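Local atomic coordinates of glucanase (Klebsiella pneumoniae, PDB entry 5GY3), a protein that probably hydrolyses internal beta-1,4-glucosidic linkages in cellulose and related beta-glucans, as an endoglucanase of glycosyl hydrolase family 8. Residues 18-22 / 291-295; 272-276 / 302-306. One frame throughout, in Å; residues are numbered along the deposited sequence.

Both contacts are built on helix 293-307, the last helix of the chain. Interaction 1 uses its N-terminal end and the two residues before it, and interaction 2 its C-terminal part. Their centres lie about 18 Å apart and their nearest atoms about 7 Å, so they do not touch. Along the chain the order is 18-22, 272-276, 291-295, 302-306, and the two contacts therefore cross. One helix thus meets a loop from the start of the chain, between helix 2-11 and strand 27-28, and then its own predecessor, helix 268-278. This fits the (alpha/alpha)6 barrel of family 8 enzymes. Interaction 1 lies nearer the predicted nucleophile D87; interaction 2 is away from it.

Interaction 1 of 2, residues 18-22 / 291-295; sequences IIDTA and DDYYS
Residues 18-22 form a loop between helix 2-11 and strand 27-28. It is extended at I18 (phi/psi -96/131) and I19 (-107/121), turns at D20, then bends at T21 (-69/-16) and A22 (-86/-16). It passes the start of helix 293-307. D20 CA lies 5.5 Å from Y293 CA, and A22 CA 6.4 Å from D292 CA. The contact buries 241 Å², and Y293 supplies the largest share.

I18 points its side chain at the helix. Its CG2 sits 3.9 Å from Y293 CE1, an apolar contact. I19 turns its side chain away, but I19 O comes within 3.9 Å of Y293 CB. D20 (-82/84) is the centre of an inverse gamma turn. Its chi1 is t, and D20 CG lies 3.6 Å from Y293 CD2. A water accepts from Y294 N at 3.0 Å and donates a weak bond to D20 OD1 at 3.3 Å. T21 N is 4.4 Å from Y293 CB. A22 points its CB toward the helix start, 4.1 Å from D292 CB.

D292 is the N-cap. Its chi1 is p, and S295 N donates to D292 OD1 at 2.9 Å. S295 OG donates to D291 OD1 at 2.6 Å. The Y293 ring meets that of H28, planes at about 65°; its side chain also touches Y7, F11 and F34.

The side chain of Y293 is about 9 Å from that of D87, the predicted nucleophile, so the junction probably lies near the active-site region. The direct contact is van der Waals: I18 and the D20 carboxylate against Y293. Hydrogen bonds to H28 and E30 satisfy D20 OD2 and Y293 OH, and the polar bridge between the segments is a water held weakly by D20.

Interaction 2 of 2, residues 272-276 / 302-306; sequences AVRDL and VWLAK
L276 lies over the side of helix 293-307 that carries V302, A305 and K306. Its CB is 3.8 Å from V302 CG1, its CD2 is 4.0 Å from A305 CB, and its CD1 is 3.5 Å from K306 CG. Chi1 t and chi2 p direct its two methyls to these last two partners. The contact to K306 is made by its aliphatic CG.

Both segments are regular alpha helix, with phi near -60° and psi near -43°. L276 N donates a hydrogen bond to A272 O at 2.9 Å, and K306 N donates one to V302 O at 3.0 Å. The local axes approach to 10.3 Å and run almost parallel, at 22°. V273 CA and V302 CA are the nearest pair, at 6.3 Å.

V302 (chi1 t) is the main side chain on the other helix. It meets A272, V273 and L276. Its CG1 is 3.5 Å from A272 O. Its CG2 lies 4.1 Å from A272 CB and 3.7 Å from V273 CG2. V273 (chi1 t) directs its CA-to-CB bond sideways, and its CG2 reaches V302.

The contact buries 231 Å². Q282 touches V302 and K306, and its NE2 donates a hydrogen bond to A272 O, so the loop between the helices closes over this region. L223 and S226 of helix 220-228 touch L276. R274 points away and forms a salt bridge with D275, R274 NH2 to D275 OD1 at 3.0 Å; E280 and R247 extend this charge network.

Two consecutive helices running nearly parallel, joined by the return connection 279-292, are consistent with neighbouring helices of the (alpha/alpha)6 barrel known for family 8 glycosyl hydrolases.

Interaction 1 of 2, residues 18-22 / 291-295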
# COMPACT_ATOMS: atom_id res chain seq x y z
N ILE A 18 -10.63 -1.60 -11.85
CA ILE A 18 -10.80 -2.55 -10.75
C ILE A 18 -11.87 -1.99 -9.82
O ILE A 18 -11.82 -0.81 -9.45
CB ILE A 18 -9.48 -2.76 -9.98
CG1 ILE A 18 -8.47 -3.46 -10.88
CG2 ILE A 18 -9.73 -3.59 -8.72
CD1 ILE A 18 -8.75 -4.94 -11.13
N ILE A 19 -12.83 -2.83 -9.47
CA ILE A 19 -14.04 -2.39 -8.78
C ILE A 19 -13.97 -2.85 -7.33
O ILE A 19 -13.86 -4.05 -7.05
CB ILE A 19 -15.30 -2.94 -9.47
CG1 ILE A 19 -15.40 -2.41 -10.89
CG2 ILE A 19 -16.51 -2.54 -8.71
CD1 ILE A 19 -15.35 -0.92 -10.99
N ASP A 20 -14.04 -1.89 -6.41
CA ASP A 20 -14.15 -2.16 -4.98
C ASP A 20 -15.63 -2.42 -4.70
O ASP A 20 -16.41 -1.54 -4.34
CB ASP A 20 -13.62 -0.97 -4.18
CG ASP A 20 -13.31 -1.29 -2.72
OD1 ASP A 20 -13.93 -2.21 -2.15
OD2 ASP A 20 -12.44 -0.60 -2.14
N THR A 21 -16.04 -3.68 -4.93
CA THR A 21 -17.47 -4.02 -4.91
C THR A 21 -18.08 -3.93 -3.52
O THR A 21 -19.31 -3.89 -3.40
CB THR A 21 -17.72 -5.42 -5.50
OG1 THR A 21 -16.81 -6.37 -4.94
CG2 THR A 21 -17.58 -5.42 -7.03
N ALA A 22 -17.26 -3.91 -2.46
CA ALA A 22 -17.75 -3.68 -1.11
C ALA A 22 -17.85 -2.20 -0.76
O ALA A 22 -18.53 -1.86 0.22
CB ALA A 22 -16.84 -4.37 -0.09
N ASP A 291 -14.43 -13.71 -0.30
CA ASP A 291 -13.47 -12.61 -0.36
C ASP A 291 -14.08 -11.39 -1.02
O ASP A 291 -14.66 -11.49 -2.11
CB ASP A 291 -12.21 -13.02 -1.13
CG ASP A 291 -11.34 -13.97 -0.36
OD1 ASP A 291 -11.17 -13.81 0.87
OD2 ASP A 291 -10.80 -14.90 -1.01
N ASP A 292 -13.93 -10.23 -0.38
CA ASP A 292 -14.23 -8.97 -1.05
C ASP A 292 -12.99 -8.52 -1.83
O ASP A 292 -11.98 -9.23 -1.85
CB ASP A 292 -14.72 -7.91 -0.05
CG ASP A 292 -13.74 -7.62 1.09
OD1 ASP A 292 -12.60 -8.13 1.12
OD2 ASP A 292 -14.13 -6.84 1.99
N TYR A 293 -13.06 -7.35 -2.47
CA TYR A 293 -11.92 -6.84 -3.24
C TYR A 293 -10.67 -6.80 -2.38
O TYR A 293 -9.58 -7.23 -2.79
CB TYR A 293 -12.19 -5.43 -3.80
CG TYR A 293 -10.92 -4.58 -3.87
CD1 TYR A 293 -10.01 -4.71 -4.92
CD2 TYR A 293 -10.61 -3.67 -2.86
CE1 TYR A 293 -8.83 -3.96 -4.96
CE2 TYR A 293 -9.43 -2.92 -2.88
CZ TYR A 293 -8.54 -3.07 -3.94
OH TYR A 293 -7.38 -2.32 -3.95
N TYR A 294 -10.82 -6.27 -1.16
CA TYR A 294 -9.69 -6.05 -0.27
C TYR A 294 -9.02 -7.37 0.12
O TYR A 294 -7.79 -7.49 0.07
CB TYR A 294 -10.21 -5.30 0.95
CG TYR A 294 -9.20 -5.04 2.03
CD1 TYR A 294 -8.41 -3.93 2.00
CD2 TYR A 294 -9.08 -5.91 3.10
CE1 TYR A 294 -7.49 -3.69 2.99
CE2 TYR A 294 -8.17 -5.69 4.09
CZ TYR A 294 -7.37 -4.57 4.03
OH TYR A 294 -6.45 -4.35 5.03
N SER A 295 -9.82 -8.36 0.52
CA SER A 295 -9.27 -9.65 0.93
C SER A 295 -8.63 -10.36 -0.25
O SER A 295 -7.52 -10.89 -0.13
CB SER A 295 -10.37 -10.53 1.55
OG SER A 295 -9.88 -11.83 1.87
O HOH W 1 -13.21 -4.75 -0.15

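Interaction 2 of 2, residues 272-276 / 302-306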
# COMPACT_ATOMS: atom_id res chain seq x y z
N ALA A 272 -3.93 -13.99 5.75
CA ALA A 272 -2.75 -14.24 4.93
C ALA A 272 -1.59 -13.33 5.33
O ALA A 272 -0.44 -13.77 5.36
CB ALA A 272 -3.10 -14.06 3.45
N VAL A 273 -1.87 -12.08 5.67
CA VAL A 273 -0.80 -11.22 6.18
C VAL A 273 -0.27 -11.73 7.51
O VAL A 273 0.94 -11.70 7.77
CB VAL A 273 -1.28 -9.76 6.29
CG1 VAL A 273 -0.23 -8.89 7.01
CG2 VAL A 273 -1.56 -9.20 4.91
N ARG A 274 -1.16 -12.20 8.39
CA ARG A 274 -0.71 -12.79 9.65
C ARG A 274 0.22 -13.97 9.39
O ARG A 274 1.29 -14.07 10.01
CB ARG A 274 -1.92 -13.21 10.49
CG ARG A 274 -1.58 -13.87 11.83
CD ARG A 274 -1.50 -15.37 11.66
NE ARG A 274 -1.27 -16.07 12.92
CZ ARG A 274 -0.73 -17.28 12.97
NH1 ARG A 274 -0.55 -17.89 14.14
NH2 ARG A 274 -0.36 -17.88 11.85
N ASP A 275 -0.17 -14.88 8.48
CA ASP A 275 0.67 -16.04 8.18
C ASP A 275 2.01 -15.62 7.62
O ASP A 275 3.06 -16.17 7.99
CB ASP A 275 -0.03 -16.97 7.18
CG ASP A 275 -1.17 -17.78 7.80
OD1 ASP A 275 -1.27 -17.87 9.04
OD2 ASP A 275 -1.98 -18.33 7.02
N LEU A 276 2.01 -14.63 6.72
CA LEU A 276 3.26 -14.11 6.18
C LEU A 276 4.13 -13.54 7.30
O LEU A 276 5.35 -13.80 7.34
CB LEU A 276 2.98 -13.04 5.12
CG LEU A 276 4.21 -12.39 4.46
CD1 LEU A 276 5.04 -13.41 3.68
CD2 LEU A 276 3.78 -11.25 3.56
N VAL A 302 0.27 -11.11 -0.70
CA VAL A 302 1.05 -11.92 0.23
C VAL A 302 1.81 -13.01 -0.53
O VAL A 302 3.00 -13.24 -0.29
CB VAL A 302 0.14 -12.51 1.33
CG1 VAL A 302 0.83 -13.64 2.06
CG2 VAL A 302 -0.24 -11.42 2.31
N TRP A 303 1.14 -13.66 -1.49
CA TRP A 303 1.79 -14.67 -2.30
C TRP A 303 2.93 -14.08 -3.12
O TRP A 303 4.03 -14.65 -3.17
CB TRP A 303 0.76 -15.34 -3.21
CG TRP A 303 1.33 -16.45 -4.05
CD1 TRP A 303 1.47 -16.46 -5.41
CD2 TRP A 303 1.86 -17.69 -3.57
NE1 TRP A 303 2.04 -17.65 -5.81
CE2 TRP A 303 2.29 -18.42 -4.70
CE3 TRP A 303 2.01 -18.27 -2.30
CZ2 TRP A 303 2.86 -19.69 -4.60
CZ3 TRP A 303 2.57 -19.53 -2.20
CH2 TRP A 303 2.98 -20.23 -3.34
N LEU A 304 2.69 -12.92 -3.74
CA LEU A 304 3.74 -12.22 -4.48
C LEU A 304 4.91 -11.85 -3.59
O LEU A 304 6.08 -11.98 -3.98
CB LEU A 304 3.16 -10.98 -5.14
CG LEU A 304 4.10 -10.20 -6.05
CD1 LEU A 304 4.74 -11.14 -7.07
CD2 LEU A 304 3.32 -9.12 -6.74
N ALA A 305 4.62 -11.34 -2.39
CA ALA A 305 5.69 -11.01 -1.45
C ALA A 305 6.54 -12.24 -1.14
O ALA A 305 7.77 -12.15 -1.09
CB ALA A 305 5.09 -10.43 -0.16
N LYS A 306 5.90 -13.39 -0.95
CA LYS A 306 6.65 -14.62 -0.73
C LYS A 306 7.50 -14.96 -1.96
O LYS A 306 8.68 -15.29 -1.83
CB LYS A 306 5.71 -15.77 -0.39
CG LYS A 306 5.03 -15.60 0.95
CD LYS A 306 3.80 -16.50 1.10
CE LYS A 306 4.21 -17.94 1.31
NZ LYS A 306 3.08 -18.87 1.04